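Local coordinates for gene 12 protein (Mycobacterium phage D29, PDB 3HC7) that acts as an endolysin B, a mycolylarabinogalactan esterase that cuts the junction between mycolic acids and peptidoglycan in the host cell wall so that new phage can escape, at residues T8-G13 / G21-T26; Q83-V88 / V113-N118; V91-I96 / L144-E149; P134-D139 / A162-M167. One frame throughout, in Å; residues are numbered along the deposited sequence.

From the N terminus, interaction 1 closes a short loop between strand 5-9 and helix 22-27, inside a beta-alpha-beta unit, and is complete before the others open. Interaction 2 follows with a longer loop, from the start of helix 83-96 to the end of strand 110-116. Interaction 3 opens further along the same helix and reaches the loop 144-149, so its loop crosses that of interaction 2. Interaction 4, which joins the two loops 134-139 and 162-167, crosses interaction 3 in turn but lies in series with interaction 2. Contacts between Trp116 and Leu22, Phe115 and Leu148, and Gly117 and Asp166 connect interaction 2 with each of the others.

Interaction 1 of 4, residues T8-G13 / G21-T26; sequences TVHGTG and GLPADT
Pro23 packs against the Thr8 side chain, the Val9 carbonyl and His10 in a buried, mainly van der Waals contact within the beta-alpha-beta unit of strand 5-9, helix 22-27 and strand 35-38. It lies where the strand runs out and the helix is just beginning, with Gly21 at the N-cap position. The proline ring rests on the strand end by two corners: CG is 3.3 Å from Val9 O, and CB is 3.7 Å from Thr8 CB. Thr8 OG1 lies between the backbone N and the carbonyl carbon (chi1 58°) and is engaged by Trp36 NE1; this leaves Thr8 CG2 anti to the carbonyl carbon, 3.5 Å from Pro23 O. Beyond the strand, the imidazole of His10 leans over the first turn of the helix. Gly21 CA meets that ring at its edge, close to its plane, 3.5 Å from His10 CE1. Trp116 of strand 110-116, two strands along the sheet, packs on Leu22, Pro23 and Thr26. Across the contact the tightest touch of the His10 ring is oblique, with His10 NE2 only 3.2 Å from Ala24 CB, although the same nitrogen also makes a weak hydrogen bond to Pro17 O.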
loop_
_atom_site.group_PDB
_atom_site.type_symbol
_atom_site.label_atom_id
_atom_site.label_comp_id
_atom_site.label_asym_id
_atom_site.label_seq_id
_atom_site.Cartn_x
_atom_site.Cartn_y
_atom_site.Cartn_z
ATOM N N THR A 8 3.531 -6.779 8.724
ATOM C CA THR A 8 4.202 -5.890 7.795
ATOM C C THR A 8 4.203 -6.453 6.384
ATOM O O THR A 8 4.394 -7.655 6.168
ATOM C CB THR A 8 5.662 -5.610 8.217
ATOM O OG1 THR A 8 6.375 -6.847 8.312
ATOM C CG2 THR A 8 5.706 -4.890 9.556
ATOM N N VAL A 9 3.984 -5.564 5.427
ATOM C CA VAL A 9 3.969 -5.941 4.023
ATOM C C VAL A 9 4.892 -5.012 3.252
ATOM O O VAL A 9 4.658 -3.804 3.176
ATOM C CB VAL A 9 2.556 -5.889 3.433
ATOM C CG1 VAL A 9 2.541 -6.498 2.033
ATOM C CG2 VAL A 9 1.587 -6.631 4.340
ATOM N N HIS A 10 5.949 -5.590 2.699
ATOM C CA HIS A 10 6.931 -4.841 1.920
ATOM C C HIS A 10 6.365 -4.154 0.680
ATOM O O HIS A 10 5.280 -4.491 0.197
ATOM C CB HIS A 10 8.083 -5.761 1.502
ATOM C CG HIS A 10 9.149 -5.903 2.541
ATOM N ND1 HIS A 10 10.012 -4.877 2.863
ATOM C CD2 HIS A 10 9.502 -6.951 3.322
ATOM C CE1 HIS A 10 10.855 -5.289 3.793
ATOM N NE2 HIS A 10 10.565 -6.543 4.093
ATOM N N GLY A 11 7.128 -3.194 0.163
ATOM C CA GLY A 11 6.797 -2.526 -1.079
ATOM C C GLY A 11 7.253 -3.333 -2.277
ATOM O O GLY A 11 7.892 -4.378 -2.142
ATOM N N THR A 12 6.913 -2.837 -3.460
ATOM C CA THR A 12 7.272 -3.473 -4.718
ATOM C C THR A 12 8.768 -3.793 -4.779
ATOM O O THR A 12 9.606 -2.975 -4.399
ATOM C CB THR A 12 6.896 -2.541 -5.880
ATOM O OG1 THR A 12 5.516 -2.190 -5.762
ATOM C CG2 THR A 12 7.151 -3.206 -7.224
ATOM N N GLY A 13 9.099 -4.995 -5.240
ATOM C CA GLY A 13 10.485 -5.372 -5.445
ATOM C C GLY A 13 11.187 -6.071 -4.294
ATOM O O GLY A 13 12.355 -6.435 -4.420
ATOM N N GLY A 21 13.874 -3.040 3.978
ATOM C CA GLY A 21 12.718 -2.336 3.461
ATOM C C GLY A 21 11.920 -1.690 4.577
ATOM O O GLY A 21 11.916 -2.167 5.706
ATOM N N LEU A 22 11.225 -0.612 4.239
ATOM C CA LEU A 22 10.582 0.265 5.209
ATOM C C LEU A 22 9.779 -0.437 6.326
ATOM O O LEU A 22 10.006 -0.165 7.501
ATOM C CB LEU A 22 9.719 1.293 4.466
ATOM C CG LEU A 22 9.622 2.698 5.052
ATOM C CD1 LEU A 22 10.938 3.093 5.657
ATOM C CD2 LEU A 22 9.207 3.688 3.977
ATOM N N PRO A 23 8.835 -1.331 5.966
ATOM C CA PRO A 23 8.023 -1.965 7.016
ATOM C C PRO A 23 8.820 -2.938 7.868
ATOM O O PRO A 23 8.581 -3.012 9.067
ATOM C CB PRO A 23 6.946 -2.736 6.235
ATOM C CG PRO A 23 7.025 -2.266 4.827
ATOM C CD PRO A 23 8.427 -1.756 4.615
ATOM N N ALA A 24 9.743 -3.682 7.268
ATOM C CA ALA A 24 10.536 -4.629 8.045
ATOM C C ALA A 24 11.551 -3.893 8.910
ATOM O O ALA A 24 11.775 -4.260 10.067
ATOM C CB ALA A 24 11.221 -5.635 7.141
ATOM N N ASP A 25 12.163 -2.852 8.349
ATOM C CA ASP A 25 13.118 -2.040 9.101
ATOM C C ASP A 25 12.427 -1.491 10.339
ATOM O O ASP A 25 13.005 -1.451 11.426
ATOM C CB ASP A 25 13.627 -0.862 8.267
ATOM C CG ASP A 25 14.329 -1.295 6.993
ATOM O OD1 ASP A 25 14.765 -2.466 6.913
ATOM O OD2 ASP A 25 14.440 -0.449 6.074
ATOM N N THR A 26 11.186 -1.059 10.156
ATOM C CA THR A 26 10.416 -0.473 11.237
ATOM C C THR A 26 10.159 -1.512 12.323
ATOM O O THR A 26 10.507 -1.294 13.476
ATOM C CB THR A 26 9.089 0.129 10.724
ATOM O OG1 THR A 26 9.371 1.156 9.764
ATOM C CG2 THR A 26 8.292 0.722 11.869
#

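Interaction 2 of 4, residues Q83-V88 / V113-N118; sequences QGAIVV and VIFWGN
Ala85 and Val88 form the face of helix 83-96 that presses on the end of strand 110-116; the axes of 83-88 and 113-116 come within 7.7 Å, their N-to-C directions 147° apart. The tight part centres on Ala85. Its CB sits 3.5 Å from Asn118 OD1 and 3.7 Å from Trp116 O, while Ala85 CA lies at the edge of the Phe115 ring, in its plane. One turn on, Val88 CG1, anti to its own backbone N (chi1 173°), reaches both Phe115 CE1 at 3.6 Å and Val113 CG1 at 3.7 Å. Over one face of the phenyl ring, Asn118 ND2 stands 3.4 Å above the plane, offset toward the rim; it bonds Asp160 OD2, while Asn118 OD1 accepts from Met120 N. The looser side is equally buried: Ile86 barely grazes the second segment, and Gln83, Ile86 and Val87 point back to helix 50-70 instead. Just past the strand's C-terminal end, Gly117 CA comes within 3.4 Å of Asp166 OD2. A helix laid over the central parallel sheet just after the catalytic Ser82, with Gly84 closing a GxSxG sequence, is the arrangement of the nucleophile elbow in the alpha/beta-hydrolase fold.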
loop_
_atom_site.group_PDB
_atom_site.type_symbol
_atom_site.label_atom_id
_atom_site.label_comp_id
_atom_site.label_asym_id
_atom_site.label_seq_id
_atom_site.Cartn_x
_atom_site.Cartn_y
_atom_site.Cartn_z
ATOM N N GLN A 83 3.158 -0.954 -2.767
ATOM C CA GLN A 83 2.275 -2.092 -3.027
ATOM C C GLN A 83 1.808 -2.691 -1.692
ATOM O O GLN A 83 0.670 -3.157 -1.555
ATOM C CB GLN A 83 2.963 -3.153 -3.889
ATOM C CG GLN A 83 2.098 -4.388 -4.131
ATOM C CD GLN A 83 2.764 -5.418 -5.039
ATOM O OE1 GLN A 83 2.345 -6.574 -5.090
ATOM N NE2 GLN A 83 3.800 -5.002 -5.759
ATOM N N GLY A 84 2.695 -2.657 -0.702
ATOM C CA GLY A 84 2.387 -3.144 0.630
ATOM C C GLY A 84 1.281 -2.348 1.295
ATOM O O GLY A 84 0.510 -2.893 2.086
ATOM N N ALA A 85 1.204 -1.057 0.976
ATOM C CA ALA A 85 0.153 -0.193 1.509
ATOM C C ALA A 85 -1.191 -0.572 0.908
ATOM O O ALA A 85 -2.218 -0.516 1.583
ATOM C CB ALA A 85 0.463 1.262 1.226
ATOM N N ILE A 86 -1.193 -0.949 -0.366
ATOM C CA ILE A 86 -2.425 -1.448 -0.979
ATOM C C ILE A 86 -2.908 -2.713 -0.258
ATOM O O ILE A 86 -4.099 -2.840 0.049
ATOM C CB ILE A 86 -2.259 -1.771 -2.480
ATOM C CG1 ILE A 86 -1.714 -0.571 -3.256
ATOM C CG2 ILE A 86 -3.598 -2.209 -3.093
ATOM C CD1 ILE A 86 -1.384 -0.910 -4.729
ATOM N N VAL A 87 -1.990 -3.645 0.006
ATOM C CA VAL A 87 -2.353 -4.878 0.700
ATOM C C VAL A 87 -3.001 -4.568 2.050
ATOM O O VAL A 87 -4.095 -5.052 2.341
ATOM C CB VAL A 87 -1.141 -5.825 0.907
ATOM C CG1 VAL A 87 -1.516 -6.989 1.858
ATOM C CG2 VAL A 87 -0.633 -6.353 -0.432
ATOM N N VAL A 88 -2.330 -3.764 2.870
ATOM C CA VAL A 88 -2.864 -3.418 4.192
ATOM C C VAL A 88 -4.182 -2.652 4.059
ATOM O O VAL A 88 -5.118 -2.866 4.833
ATOM C CB VAL A 88 -1.864 -2.583 5.026
ATOM C CG1 VAL A 88 -2.513 -2.093 6.326
ATOM C CG2 VAL A 88 -0.605 -3.393 5.341
ATOM N N VAL A 113 -2.350 1.641 12.440
ATOM C CA VAL A 113 -2.021 1.259 11.077
ATOM C C VAL A 113 -1.067 2.271 10.498
ATOM O O VAL A 113 -1.243 3.474 10.695
ATOM C CB VAL A 113 -3.264 1.210 10.179
ATOM C CG1 VAL A 113 -2.903 0.622 8.831
ATOM C CG2 VAL A 113 -4.336 0.388 10.829
ATOM N N ILE A 114 -0.060 1.782 9.782
ATOM C CA ILE A 114 0.910 2.643 9.118
ATOM C C ILE A 114 0.956 2.381 7.623
ATOM O O ILE A 114 1.126 1.237 7.193
ATOM C CB ILE A 114 2.330 2.424 9.666
ATOM C CG1 ILE A 114 2.429 2.902 11.112
ATOM C CG2 ILE A 114 3.349 3.149 8.793
ATOM C CD1 ILE A 114 3.672 2.433 11.814
ATOM N N PHE A 115 0.807 3.448 6.843
ATOM C CA PHE A 115 1.027 3.399 5.406
ATOM C C PHE A 115 2.159 4.343 5.014
ATOM O O PHE A 115 2.225 5.473 5.501
ATOM C CB PHE A 115 -0.228 3.844 4.659
ATOM C CG PHE A 115 -1.459 3.051 4.991
ATOM C CD1 PHE A 115 -1.663 1.794 4.437
ATOM C CD2 PHE A 115 -2.424 3.572 5.840
ATOM C CE1 PHE A 115 -2.810 1.067 4.728
ATOM C CE2 PHE A 115 -3.571 2.852 6.132
ATOM C CZ PHE A 115 -3.763 1.595 5.581
ATOM N N TRP A 116 3.049 3.878 4.143
ATOM C CA TRP A 116 3.977 4.770 3.452
ATOM C C TRP A 116 3.664 4.636 1.973
ATOM O O TRP A 116 3.433 3.522 1.501
ATOM C CB TRP A 116 5.435 4.355 3.656
ATOM C CG TRP A 116 5.956 4.290 5.072
ATOM C CD1 TRP A 116 6.515 5.313 5.797
ATOM C CD2 TRP A 116 6.042 3.122 5.899
ATOM N NE1 TRP A 116 6.913 4.852 7.034
ATOM C CE2 TRP A 116 6.635 3.513 7.120
ATOM C CE3 TRP A 116 5.670 1.786 5.727
ATOM C CZ2 TRP A 116 6.860 2.612 8.162
ATOM C CZ3 TRP A 116 5.892 0.894 6.763
ATOM C CH2 TRP A 116 6.481 1.313 7.966
ATOM N N GLY A 117 3.668 5.754 1.247
ATOM C CA GLY A 117 3.443 5.762 -0.195
ATOM C C GLY A 117 2.218 4.978 -0.649
ATOM O O GLY A 117 2.333 4.051 -1.450
ATOM N N ASN A 118 1.048 5.391 -0.163
ATOM C CA ASN A 118 -0.197 4.618 -0.254
ATOM C C ASN A 118 -1.114 4.935 -1.457
ATOM O O ASN A 118 -1.753 5.989 -1.506
ATOM C CB ASN A 118 -0.975 4.811 1.063
ATOM C CG ASN A 118 -2.202 3.934 1.157
ATOM O OD1 ASN A 118 -2.395 3.032 0.347
ATOM N ND2 ASN A 118 -3.044 4.196 2.152
#

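Interaction 3 of 4, residues V91-I96 / L144-E149; sequences VLKHHI and LEDRLE
Where the last turns of helix 83-96 face an irregular loop, the two backbones come closest at Lys93 and Leu148, with CA atoms 6.5 Å apart. The helix widens here into a pi-type turn, and Val91 O accepts from both His95 N and Ile96 N. Lys93 bridges to the loop with a fully extended chain; its CG is anti to the backbone N (chi1 -175°), and NZ ends between two oxygens. One is the backbone Arg147 O, 2.8 Å from Lys93 NZ. The other is Asp146 OD1, also 2.8 Å from Lys93 NZ, a salt bridge in which NZ meets OD1 on the anti side, 33° out of the carboxylate plane. Gln90 NE2 grips the second oxygen, Asp146 OD2, so the carboxylate is held from two residues of one helix. Glu149 adds a nearby but poorly ordered negative charge. Lys93 CG also lies over the centre of the His94 ring, 3.8 Å above its plane. Nearer the backbone, Lys93 CB touches Leu148 CD2 at 3.9 Å, and Leu92 CD2 meets Leu148 CD2 more loosely. Leu148 continues inward onto Phe115 and Leu92 onto Leu110, both of strand 110-116, while Val91 packs against helix 50-70.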
loop_
_atom_site.group_PDB
_atom_site.type_symbol
_atom_site.label_atom_id
_atom_site.label_comp_id
_atom_site.label_asym_id
_atom_site.label_seq_id
_atom_site.Cartn_x
_atom_site.Cartn_y
_atom_site.Cartn_z
ATOM N N VAL A 91 -7.106 -5.000 3.135
ATOM C CA VAL A 91 -7.491 -5.800 4.284
ATOM C C VAL A 91 -8.310 -4.953 5.244
ATOM O O VAL A 91 -9.364 -5.375 5.693
ATOM C CB VAL A 91 -6.267 -6.436 4.988
ATOM C CG1 VAL A 91 -6.642 -6.940 6.369
ATOM C CG2 VAL A 91 -5.721 -7.572 4.151
ATOM N N LEU A 92 -7.836 -3.742 5.530
ATOM C CA LEU A 92 -8.549 -2.834 6.419
ATOM C C LEU A 92 -9.933 -2.501 5.878
ATOM O O LEU A 92 -10.943 -2.760 6.532
ATOM C CB LEU A 92 -7.753 -1.543 6.619
ATOM C CG LEU A 92 -8.348 -0.437 7.505
ATOM C CD1 LEU A 92 -8.818 -0.959 8.863
ATOM C CD2 LEU A 92 -7.326 0.663 7.710
ATOM N N LYS A 93 -9.978 -1.907 4.689
ATOM C CA LYS A 93 -11.240 -1.420 4.132
ATOM C C LYS A 93 -12.281 -2.512 3.909
ATOM O O LYS A 93 -13.463 -2.329 4.213
ATOM C CB LYS A 93 -11.010 -0.672 2.819
ATOM C CG LYS A 93 -12.281 -0.035 2.266
ATOM C CD LYS A 93 -12.031 0.761 0.991
ATOM C CE LYS A 93 -13.349 1.201 0.358
ATOM N NZ LYS A 93 -13.142 2.151 -0.770
ATOM N N HIS A 94 -11.850 -3.651 3.379
ATOM C CA HIS A 94 -12.808 -4.647 2.924
ATOM C C HIS A 94 -12.864 -5.919 3.740
ATOM O O HIS A 94 -13.668 -6.789 3.431
ATOM C CB HIS A 94 -12.557 -5.010 1.456
ATOM C CG HIS A 94 -12.773 -3.873 0.515
ATOM N ND1 HIS A 94 -11.789 -3.418 -0.340
ATOM C CD2 HIS A 94 -13.854 -3.084 0.302
ATOM C CE1 HIS A 94 -12.260 -2.401 -1.042
ATOM N NE2 HIS A 94 -13.510 -2.178 -0.672
ATOM N N HIS A 95 -12.016 -6.045 4.764
ATOM C CA HIS A 95 -12.019 -7.263 5.572
ATOM C C HIS A 95 -12.109 -7.013 7.074
ATOM O O HIS A 95 -12.647 -7.840 7.807
ATOM C CB HIS A 95 -10.842 -8.176 5.206
ATOM C CG HIS A 95 -10.891 -8.662 3.789
ATOM N ND1 HIS A 95 -10.217 -8.033 2.765
ATOM C CD2 HIS A 95 -11.552 -9.698 3.220
ATOM C CE1 HIS A 95 -10.450 -8.665 1.627
ATOM N NE2 HIS A 95 -11.256 -9.679 1.875
ATOM N N ILE A 96 -11.634 -5.858 7.521
ATOM C CA ILE A 96 -11.757 -5.495 8.931
ATOM C C ILE A 96 -12.950 -4.580 9.201
ATOM O O ILE A 96 -13.749 -4.849 10.099
ATOM C CB ILE A 96 -10.470 -4.833 9.464
ATOM C CG1 ILE A 96 -9.273 -5.768 9.256
ATOM C CG2 ILE A 96 -10.619 -4.475 10.936
ATOM C CD1 ILE A 96 -7.925 -5.175 9.681
ATOM N N LEU A 144 -5.774 5.185 -6.707
ATOM C CA LEU A 144 -6.777 4.118 -6.865
ATOM C C LEU A 144 -8.193 4.572 -6.515
ATOM O O LEU A 144 -8.387 5.286 -5.546
ATOM C CB LEU A 144 -6.413 2.902 -6.015
ATOM C CG LEU A 144 -5.176 2.103 -6.421
ATOM C CD1 LEU A 144 -4.875 1.055 -5.370
ATOM C CD2 LEU A 144 -5.365 1.442 -7.785
ATOM N N GLU A 145 -9.179 4.145 -7.301
ATOM C CA GLU A 145 -10.577 4.543 -7.086
ATOM C C GLU A 145 -11.182 3.884 -5.843
ATOM O O GLU A 145 -12.093 4.421 -5.223
ATOM C CB GLU A 145 -11.429 4.206 -8.315
ATOM C CG GLU A 145 -11.021 4.923 -9.595
ATOM C CD GLU A 145 -11.413 4.149 -10.850
ATOM O OE1 GLU A 145 -11.027 2.964 -10.965
ATOM O OE2 GLU A 145 -12.099 4.726 -11.725
ATOM N N ASP A 146 -10.685 2.701 -5.507
ATOM C CA ASP A 146 -11.050 2.010 -4.279
ATOM C C ASP A 146 -10.064 2.438 -3.191
ATOM O O ASP A 146 -9.075 1.759 -2.938
ATOM C CB ASP A 146 -10.964 0.498 -4.506
ATOM C CG ASP A 146 -11.435 -0.309 -3.311
ATOM O OD1 ASP A 146 -12.380 0.127 -2.620
ATOM O OD2 ASP A 146 -10.878 -1.403 -3.085
ATOM N N ARG A 147 -10.320 3.579 -2.573
ATOM C CA ARG A 147 -9.381 4.135 -1.607
ATOM C C ARG A 147 -10.019 4.229 -0.224
ATOM O O ARG A 147 -11.235 4.055 -0.065
ATOM C CB ARG A 147 -8.879 5.512 -2.064
ATOM C CG ARG A 147 -9.965 6.581 -2.128
ATOM C CD ARG A 147 -9.396 7.960 -2.467
ATOM N NE ARG A 147 -8.769 7.993 -3.790
ATOM C CZ ARG A 147 -9.432 8.197 -4.926
ATOM N NH1 ARG A 147 -10.744 8.394 -4.893
ATOM N NH2 ARG A 147 -8.789 8.206 -6.094
ATOM N N LEU A 148 -9.189 4.497 0.777
ATOM C CA LEU A 148 -9.670 4.550 2.149
ATOM C C LEU A 148 -10.546 5.779 2.357
ATOM O O LEU A 148 -10.368 6.799 1.689
ATOM C CB LEU A 148 -8.489 4.533 3.123
ATOM C CG LEU A 148 -7.663 3.245 3.031
ATOM C CD1 LEU A 148 -6.302 3.408 3.663
ATOM C CD2 LEU A 148 -8.416 2.072 3.650
ATOM N N GLU A 149 -11.508 5.670 3.266
ATOM C CA GLU A 149 -12.390 6.787 3.573
ATOM C C GLU A 149 -12.767 6.815 5.056
ATOM O O GLU A 149 -12.783 5.779 5.717
ATOM C CB GLU A 149 -13.641 6.744 2.691
ATOM C CG GLU A 149 -14.213 5.355 2.479
ATOM C CD GLU A 149 -15.489 5.365 1.649
ATOM O OE1 GLU A 149 -16.036 4.271 1.374
ATOM O OE2 GLU A 149 -15.942 6.466 1.271
#

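Interaction 4 of 4, residues P134-D139 / A162-M167; sequences PVAAPD and AHDGDM
Pro134 begins the contact through its carbonyl: Pro134 O takes Asp164 N at 3.3 Å in a long bond, the donor nearly in line with the C=O (163°), and the CA-H of His163 also points to this oxygen. Val135 follows as the residue bridged to His163, their CA atoms 4.7 Å apart. The backbone bonds on either side give the pattern of an antiparallel, non-hydrogen-bonded pair, though the bridge is single and grows into no sheet. Val135 turns its CB away from the second segment, but its CA-H lies 3.5 Å from Ala162 O, measured from Val135 CA. The same oxygen is then gripped by Ala136 N at 2.7 Å, the donor tilted 34° from the carbonyl plane, while Ala136 CB and Ala162 CB touch at 3.9 Å. At Ala137 the partner changes from backbone to side chain: Ala137 N donates to Asp164 OD2 at 2.8 Å, reaching it from 42° above the carboxylate plane, with Ala137 CB close beside. Ala137 O is taken by Thr140 OG1, leading the chain into strand 140-141. Across from this path, residues His163 to Asp166 form a type II turn closed by Asp166 N and His163 O. His163 is fixed by Asp129 and Pro239 and stacks on Tyr242, whose hydroxyl also bonds Asp166 OD2. Asp166 is the inferred acid of a triad with Ser82 and His240, and its place on the loop after strand 157-161 is consistent with that of the acid in an alpha/beta-hydrolase catalytic triad.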
loop_
_atom_site.group_PDB
_atom_site.type_symbol
_atom_site.label_atom_id
_atom_site.label_comp_id
_atom_site.label_asym_id
_atom_site.label_seq_id
_atom_site.Cartn_x
_atom_site.Cartn_y
_atom_site.Cartn_z
ATOM N N PRO A 134 8.521 17.374 1.506
ATOM C CA PRO A 134 7.297 18.031 1.973
ATOM C C PRO A 134 6.113 17.068 1.968
ATOM O O PRO A 134 5.933 16.321 1.011
ATOM C CB PRO A 134 7.078 19.135 0.939
ATOM C CG PRO A 134 7.748 18.641 -0.302
ATOM C CD PRO A 134 8.861 17.731 0.116
ATOM N N VAL A 135 5.325 17.084 3.035
ATOM C CA VAL A 135 4.154 16.225 3.118
ATOM C C VAL A 135 3.228 16.503 1.935
ATOM O O VAL A 135 3.216 17.610 1.398
ATOM C CB VAL A 135 3.400 16.437 4.445
ATOM C CG1 VAL A 135 2.811 17.837 4.498
ATOM C CG2 VAL A 135 2.318 15.376 4.626
ATOM N N ALA A 136 2.468 15.490 1.525
ATOM C CA ALA A 136 1.529 15.618 0.416
ATOM C C ALA A 136 0.475 16.691 0.692
ATOM O O ALA A 136 -0.001 16.824 1.816
ATOM C CB ALA A 136 0.860 14.281 0.142
ATOM N N ALA A 137 0.106 17.438 -0.346
ATOM C CA ALA A 137 -0.829 18.558 -0.220
ATOM C C ALA A 137 -2.253 18.103 0.090
ATOM O O ALA A 137 -2.605 16.947 -0.139
ATOM C CB ALA A 137 -0.808 19.401 -1.487
ATOM N N PRO A 138 -3.076 19.025 0.609
ATOM C CA PRO A 138 -4.449 18.782 1.068
ATOM C C PRO A 138 -5.428 18.363 -0.023
ATOM O O PRO A 138 -6.422 17.714 0.296
ATOM C CB PRO A 138 -4.877 20.144 1.618
ATOM C CG PRO A 138 -3.601 20.835 1.960
ATOM C CD PRO A 138 -2.621 20.387 0.936
ATOM N N ASP A 139 -5.189 18.749 -1.270
ATOM C CA ASP A 139 -6.132 18.394 -2.330
ATOM C C ASP A 139 -5.711 17.136 -3.092
ATOM O O ASP A 139 -6.228 16.855 -4.172
ATOM C CB ASP A 139 -6.389 19.574 -3.283
ATOM C CG ASP A 139 -5.155 19.992 -4.055
ATOM O OD1 ASP A 139 -4.032 19.742 -3.576
ATOM O OD2 ASP A 139 -5.313 20.585 -5.146
ATOM N N ALA A 162 3.113 10.448 3.238
ATOM C CA ALA A 162 3.028 10.653 1.803
ATOM C C ALA A 162 3.708 11.947 1.413
ATOM O O ALA A 162 3.459 12.988 2.019
ATOM C CB ALA A 162 1.570 10.663 1.359
ATOM N N HIS A 163 4.568 11.876 0.400
ATOM C CA HIS A 163 5.296 13.043 -0.090
ATOM C C HIS A 163 4.701 13.509 -1.403
ATOM O O HIS A 163 4.335 12.688 -2.246
ATOM C CB HIS A 163 6.766 12.705 -0.370
ATOM C CG HIS A 163 7.545 12.292 0.836
ATOM N ND1 HIS A 163 8.552 11.355 0.779
ATOM C CD2 HIS A 163 7.470 12.689 2.129
ATOM C CE1 HIS A 163 9.067 11.191 1.986
ATOM N NE2 HIS A 163 8.426 11.987 2.823
ATOM N N ASP A 164 4.628 14.819 -1.603
ATOM C CA ASP A 164 4.374 15.305 -2.948
ATOM C C ASP A 164 5.587 14.941 -3.792
ATOM O O ASP A 164 6.729 15.071 -3.354
ATOM C CB ASP A 164 4.076 16.807 -2.971
ATOM C CG ASP A 164 2.589 17.100 -3.157
ATOM O OD1 ASP A 164 2.007 16.568 -4.124
ATOM O OD2 ASP A 164 1.997 17.845 -2.344
ATOM N N GLY A 165 5.338 14.461 -4.997
ATOM C CA GLY A 165 6.401 13.903 -5.813
ATOM C C GLY A 165 6.170 12.410 -5.927
ATOM O O GLY A 165 6.526 11.788 -6.929
ATOM N N ASP A 166 5.567 11.841 -4.886
ATOM C CA ASP A 166 5.097 10.466 -4.926
ATOM C C ASP A 166 3.683 10.497 -5.499
ATOM O O ASP A 166 2.699 10.540 -4.760
ATOM C CB ASP A 166 5.109 9.854 -3.521
ATOM C CG ASP A 166 4.939 8.344 -3.539
ATOM O OD1 ASP A 166 4.718 7.783 -4.635
ATOM O OD2 ASP A 166 5.026 7.723 -2.458
ATOM N N MET A 167 3.597 10.489 -6.825
ATOM C CA MET A 167 2.353 10.797 -7.528
ATOM C C MET A 167 1.195 9.858 -7.222
ATOM O O MET A 167 0.095 10.310 -6.926
ATOM C CB MET A 167 2.591 10.854 -9.035
ATOM C CG MET A 167 3.318 12.105 -9.497
ATOM S SD MET A 167 2.296 13.585 -9.333
ATOM C CE MET A 167 0.735 12.991 -9.969
#